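Local coordinates for protein succinate-semialdehyde dehydrogenase (NAD(P)(+)) (Marinobacter aquaeolei, PDB 3RH9) that probably oxidises succinate semialdehyde to succinate with NAD+ or NADP+ as cofactor, at residues Pro147-Ile161 / Gly175-Thr189. Residues are numbered along the deposited sequence; the frame is centred on the assembly and turned at random.
Sequences PVGVTGLIVPWNFPI and GCPSVIKPASETPLT
Strands 151-154 and 178-181, with helix 162-174 between them, form a beta-alpha-beta unit of the Rossmann-like sheet that binds the dinucleotide in aldehyde dehydrogenases. Thr151 faces Ser178 and Ile154 faces Lys181 in parallel register, the strand axes turned 21° from each other. Five backbone hydrogen bonds run between the segments, from Thr151 N to Pro177 O (3.0 Å), just before strand 178-181, to Val155 N, just after strand 151-154, on Lys181 O (3.2 Å). On the face carrying Leu153 and Ile180, Leu153 CB meets Ile180 CG1 at 4.0 Å while Leu153 CG leans on Ser178 CB. At the N-terminal end, Cys176 SG packs against Val148 CG2 (3.7 Å).

Beyond the strands the loops stay together. Ala183 CB lies at the edge of the Trp157 ring, near its plane, and Glu185 OE1 comes within 3.4 Å of Trp157 CD1, the carboxylate turned 64° from the indole. Thr186 holds OG1 between its backbone N and carbonyl carbon (chi1 46°), beside Trp157 CB, which leaves CG2 for Pro160 CG (3.7 Å). A glycine in place of Thr186 would lack the methyl that packs on Pro160 and the hydroxyl beside Trp157, and would probably open a gap between the two loops. One water donates to both Pro160 O and Thr186 O, bridging the loops, and Thr189, whose OG1 is hydrogen-bonded to Glu98 OE2, packs its CG2 against Ile161 CD1.

Strand 229-233 continues the sheet beside Gly152 and Ile154, strand 207-209 flanks 178-181, and helix 188-197 packs against Ile180 through Met190 and Phe194.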
# COMPACT_ATOMS: atom_id res chain seq x y z
N PRO A 147 2.88 5.11 14.86
CA PRO A 147 4.08 4.96 14.04
C PRO A 147 4.18 3.54 13.51
O PRO A 147 4.01 2.63 14.31
CB PRO A 147 5.21 5.21 15.04
CG PRO A 147 4.60 6.04 16.10
CD PRO A 147 3.16 5.66 16.19
N VAL A 148 4.48 3.32 12.22
CA VAL A 148 4.63 1.94 11.76
C VAL A 148 5.77 1.26 12.50
O VAL A 148 5.77 0.05 12.67
CB VAL A 148 4.85 1.77 10.20
CG1 VAL A 148 3.55 1.95 9.44
CG2 VAL A 148 5.97 2.68 9.65
N GLY A 149 6.74 2.04 12.93
CA GLY A 149 7.88 1.47 13.60
C GLY A 149 9.08 2.01 12.89
O GLY A 149 8.97 3.01 12.19
N VAL A 150 10.22 1.36 13.08
CA VAL A 150 11.46 1.80 12.44
C VAL A 150 11.42 1.57 10.91
O VAL A 150 11.19 0.45 10.44
CB VAL A 150 12.71 1.10 13.07
CG1 VAL A 150 13.96 1.45 12.30
CG2 VAL A 150 12.85 1.49 14.52
N THR A 151 11.66 2.63 10.15
CA THR A 151 11.61 2.49 8.70
C THR A 151 12.98 2.58 8.05
O THR A 151 13.88 3.21 8.58
CB THR A 151 10.68 3.53 8.06
OG1 THR A 151 11.12 4.85 8.41
CG2 THR A 151 9.28 3.34 8.59
N GLY A 152 13.13 1.95 6.90
CA GLY A 152 14.32 2.11 6.10
C GLY A 152 14.02 3.03 4.95
O GLY A 152 13.15 2.75 4.13
N LEU A 153 14.73 4.15 4.89
CA LEU A 153 14.57 5.11 3.81
C LEU A 153 15.69 4.96 2.76
O LEU A 153 16.87 5.25 3.06
CB LEU A 153 14.56 6.53 4.38
CG LEU A 153 13.54 6.80 5.50
CD1 LEU A 153 13.30 8.28 5.64
CD2 LEU A 153 12.25 6.11 5.20
N ILE A 154 15.33 4.51 1.56
CA ILE A 154 16.31 4.25 0.51
C ILE A 154 16.11 5.15 -0.70
O ILE A 154 15.03 5.15 -1.31
CB ILE A 154 16.26 2.78 0.07
CG1 ILE A 154 16.06 1.88 1.28
CG2 ILE A 154 17.52 2.38 -0.68
CD1 ILE A 154 16.09 0.41 0.94
N VAL A 155 17.14 5.92 -1.04
CA VAL A 155 17.02 6.95 -2.07
C VAL A 155 18.08 6.80 -3.17
O VAL A 155 19.12 6.20 -2.93
CB VAL A 155 17.06 8.37 -1.47
CG1 VAL A 155 15.93 8.55 -0.44
CG2 VAL A 155 18.42 8.65 -0.85
N PRO A 156 17.79 7.32 -4.39
CA PRO A 156 18.70 7.19 -5.52
C PRO A 156 19.59 8.41 -5.59
O PRO A 156 19.54 9.27 -4.72
CB PRO A 156 17.74 7.22 -6.73
CG PRO A 156 16.41 7.57 -6.21
CD PRO A 156 16.56 8.01 -4.79
N TRP A 157 20.39 8.50 -6.64
CA TRP A 157 21.24 9.66 -6.81
C TRP A 157 20.53 10.81 -7.53
O TRP A 157 21.07 11.91 -7.53
CB TRP A 157 22.53 9.28 -7.54
CG TRP A 157 22.30 8.49 -8.79
CD1 TRP A 157 22.46 7.15 -8.95
CD2 TRP A 157 21.82 8.98 -10.04
NE1 TRP A 157 22.12 6.77 -10.22
CE2 TRP A 157 21.73 7.88 -10.91
CE3 TRP A 157 21.49 10.26 -10.51
CZ2 TRP A 157 21.31 8.01 -12.23
CZ3 TRP A 157 21.06 10.39 -11.81
CH2 TRP A 157 20.98 9.27 -12.67
N ASN A 158 19.35 10.58 -8.12
CA ASN A 158 18.73 11.62 -8.95
C ASN A 158 18.46 12.90 -8.16
O ASN A 158 18.59 14.01 -8.70
CB ASN A 158 17.41 11.22 -9.64
CG ASN A 158 17.20 9.75 -9.75
OD1 ASN A 158 18.15 8.96 -9.84
ND2 ASN A 158 15.93 9.35 -9.76
N PHE A 159 18.04 12.74 -6.91
CA PHE A 159 17.85 13.90 -6.05
C PHE A 159 18.47 13.63 -4.69
O PHE A 159 17.78 13.20 -3.77
CB PHE A 159 16.38 14.26 -5.90
CG PHE A 159 15.80 14.90 -7.12
CD1 PHE A 159 15.04 14.16 -8.01
CD2 PHE A 159 16.04 16.24 -7.38
CE1 PHE A 159 14.51 14.75 -9.15
CE2 PHE A 159 15.51 16.84 -8.52
CZ PHE A 159 14.74 16.09 -9.41
N PRO A 160 19.78 13.87 -4.58
CA PRO A 160 20.52 13.54 -3.36
C PRO A 160 19.94 14.20 -2.10
O PRO A 160 20.10 13.65 -1.02
CB PRO A 160 21.94 14.03 -3.67
CG PRO A 160 22.01 14.05 -5.17
CD PRO A 160 20.64 14.46 -5.62
N ILE A 161 19.28 15.35 -2.23
CA ILE A 161 18.60 15.95 -1.09
C ILE A 161 17.08 15.99 -1.20
O ILE A 161 16.38 15.94 -0.21
CB ILE A 161 19.13 17.35 -0.73
CG1 ILE A 161 18.99 17.59 0.77
CG2 ILE A 161 18.41 18.42 -1.49
CD1 ILE A 161 19.79 16.65 1.65
N GLY A 175 6.50 10.05 13.87
CA GLY A 175 7.21 9.54 15.03
C GLY A 175 7.99 8.29 14.69
O GLY A 175 8.27 7.48 15.57
N CYS A 176 8.34 8.12 13.42
CA CYS A 176 9.06 6.92 12.97
C CYS A 176 10.55 7.13 12.94
O CYS A 176 11.04 7.91 12.14
CB CYS A 176 8.59 6.49 11.57
SG CYS A 176 7.05 5.57 11.62
N PRO A 177 11.28 6.44 13.82
CA PRO A 177 12.74 6.45 13.70
C PRO A 177 13.13 5.81 12.37
O PRO A 177 12.46 4.88 11.91
CB PRO A 177 13.21 5.58 14.88
CG PRO A 177 12.03 5.52 15.83
CD PRO A 177 10.82 5.61 14.95
N SER A 178 14.18 6.29 11.75
CA SER A 178 14.51 5.80 10.43
C SER A 178 15.99 5.44 10.28
O SER A 178 16.86 5.98 10.96
CB SER A 178 14.08 6.81 9.37
OG SER A 178 14.50 8.12 9.70
N VAL A 179 16.25 4.51 9.38
CA VAL A 179 17.60 4.14 9.00
C VAL A 179 17.73 4.55 7.55
O VAL A 179 16.91 4.17 6.72
CB VAL A 179 17.78 2.64 9.14
CG1 VAL A 179 19.10 2.21 8.55
CG2 VAL A 179 17.66 2.23 10.58
N ILE A 180 18.75 5.36 7.24
CA ILE A 180 18.81 6.01 5.92
C ILE A 180 19.95 5.56 5.01
O ILE A 180 21.11 5.58 5.43
CB ILE A 180 18.85 7.53 6.05
CG1 ILE A 180 17.53 8.02 6.66
CG2 ILE A 180 19.12 8.16 4.67
CD1 ILE A 180 17.37 9.53 6.74
N LYS A 181 19.62 5.19 3.77
CA LYS A 181 20.60 4.68 2.83
C LYS A 181 20.61 5.41 1.48
O LYS A 181 19.74 5.19 0.65
CB LYS A 181 20.37 3.18 2.59
CG LYS A 181 21.57 2.44 2.01
CD LYS A 181 21.88 2.90 0.61
CE LYS A 181 22.68 1.86 -0.15
NZ LYS A 181 23.48 1.06 0.82
N PRO A 182 21.63 6.26 1.25
CA PRO A 182 21.73 6.98 -0.02
C PRO A 182 22.47 6.17 -1.07
O PRO A 182 23.09 5.16 -0.76
CB PRO A 182 22.56 8.20 0.36
CG PRO A 182 23.54 7.64 1.34
CD PRO A 182 22.78 6.57 2.13
N ALA A 183 22.38 6.62 -2.32
CA ALA A 183 23.11 5.99 -3.41
C ALA A 183 24.61 6.21 -3.21
O ALA A 183 25.03 7.27 -2.75
CB ALA A 183 22.64 6.58 -4.73
N SER A 184 25.43 5.21 -3.54
CA SER A 184 26.88 5.38 -3.38
C SER A 184 27.47 6.42 -4.34
O SER A 184 28.61 6.84 -4.17
CB SER A 184 27.61 4.05 -3.55
OG SER A 184 27.19 3.13 -2.57
N GLU A 185 26.70 6.83 -5.35
CA GLU A 185 27.11 7.89 -6.26
C GLU A 185 26.97 9.26 -5.61
O GLU A 185 27.62 10.22 -6.02
CB GLU A 185 26.27 7.86 -7.55
CG GLU A 185 26.50 6.64 -8.45
CD GLU A 185 25.66 5.41 -8.06
OE1 GLU A 185 24.83 5.51 -7.12
OE2 GLU A 185 25.83 4.35 -8.72
N THR A 186 26.09 9.36 -4.61
CA THR A 186 25.82 10.65 -3.97
C THR A 186 25.61 10.56 -2.46
O THR A 186 24.56 10.95 -1.95
CB THR A 186 24.61 11.34 -4.61
OG1 THR A 186 23.55 10.39 -4.77
CG2 THR A 186 24.99 11.94 -5.97
N PRO A 187 26.63 10.07 -1.73
CA PRO A 187 26.52 9.94 -0.28
C PRO A 187 26.83 11.26 0.45
O PRO A 187 26.42 11.44 1.59
CB PRO A 187 27.62 8.93 0.06
CG PRO A 187 28.38 8.70 -1.21
CD PRO A 187 27.96 9.70 -2.20
N LEU A 188 27.55 12.16 -0.20
CA LEU A 188 28.08 13.33 0.50
C LEU A 188 27.01 14.35 0.83
O LEU A 188 27.12 15.08 1.82
CB LEU A 188 29.21 13.99 -0.30
CG LEU A 188 30.27 13.05 -0.88
CD1 LEU A 188 31.15 13.81 -1.85
CD2 LEU A 188 31.09 12.36 0.22
N THR A 189 25.97 14.41 0.01
CA THR A 189 24.91 15.35 0.28
C THR A 189 24.24 14.82 1.53
O THR A 189 23.83 15.58 2.39
CB THR A 189 23.92 15.45 -0.90
OG1 THR A 189 24.59 16.08 -1.99
CG2 THR A 189 22.74 16.30 -0.54
O HOH W 1 21.94 11.49 -0.81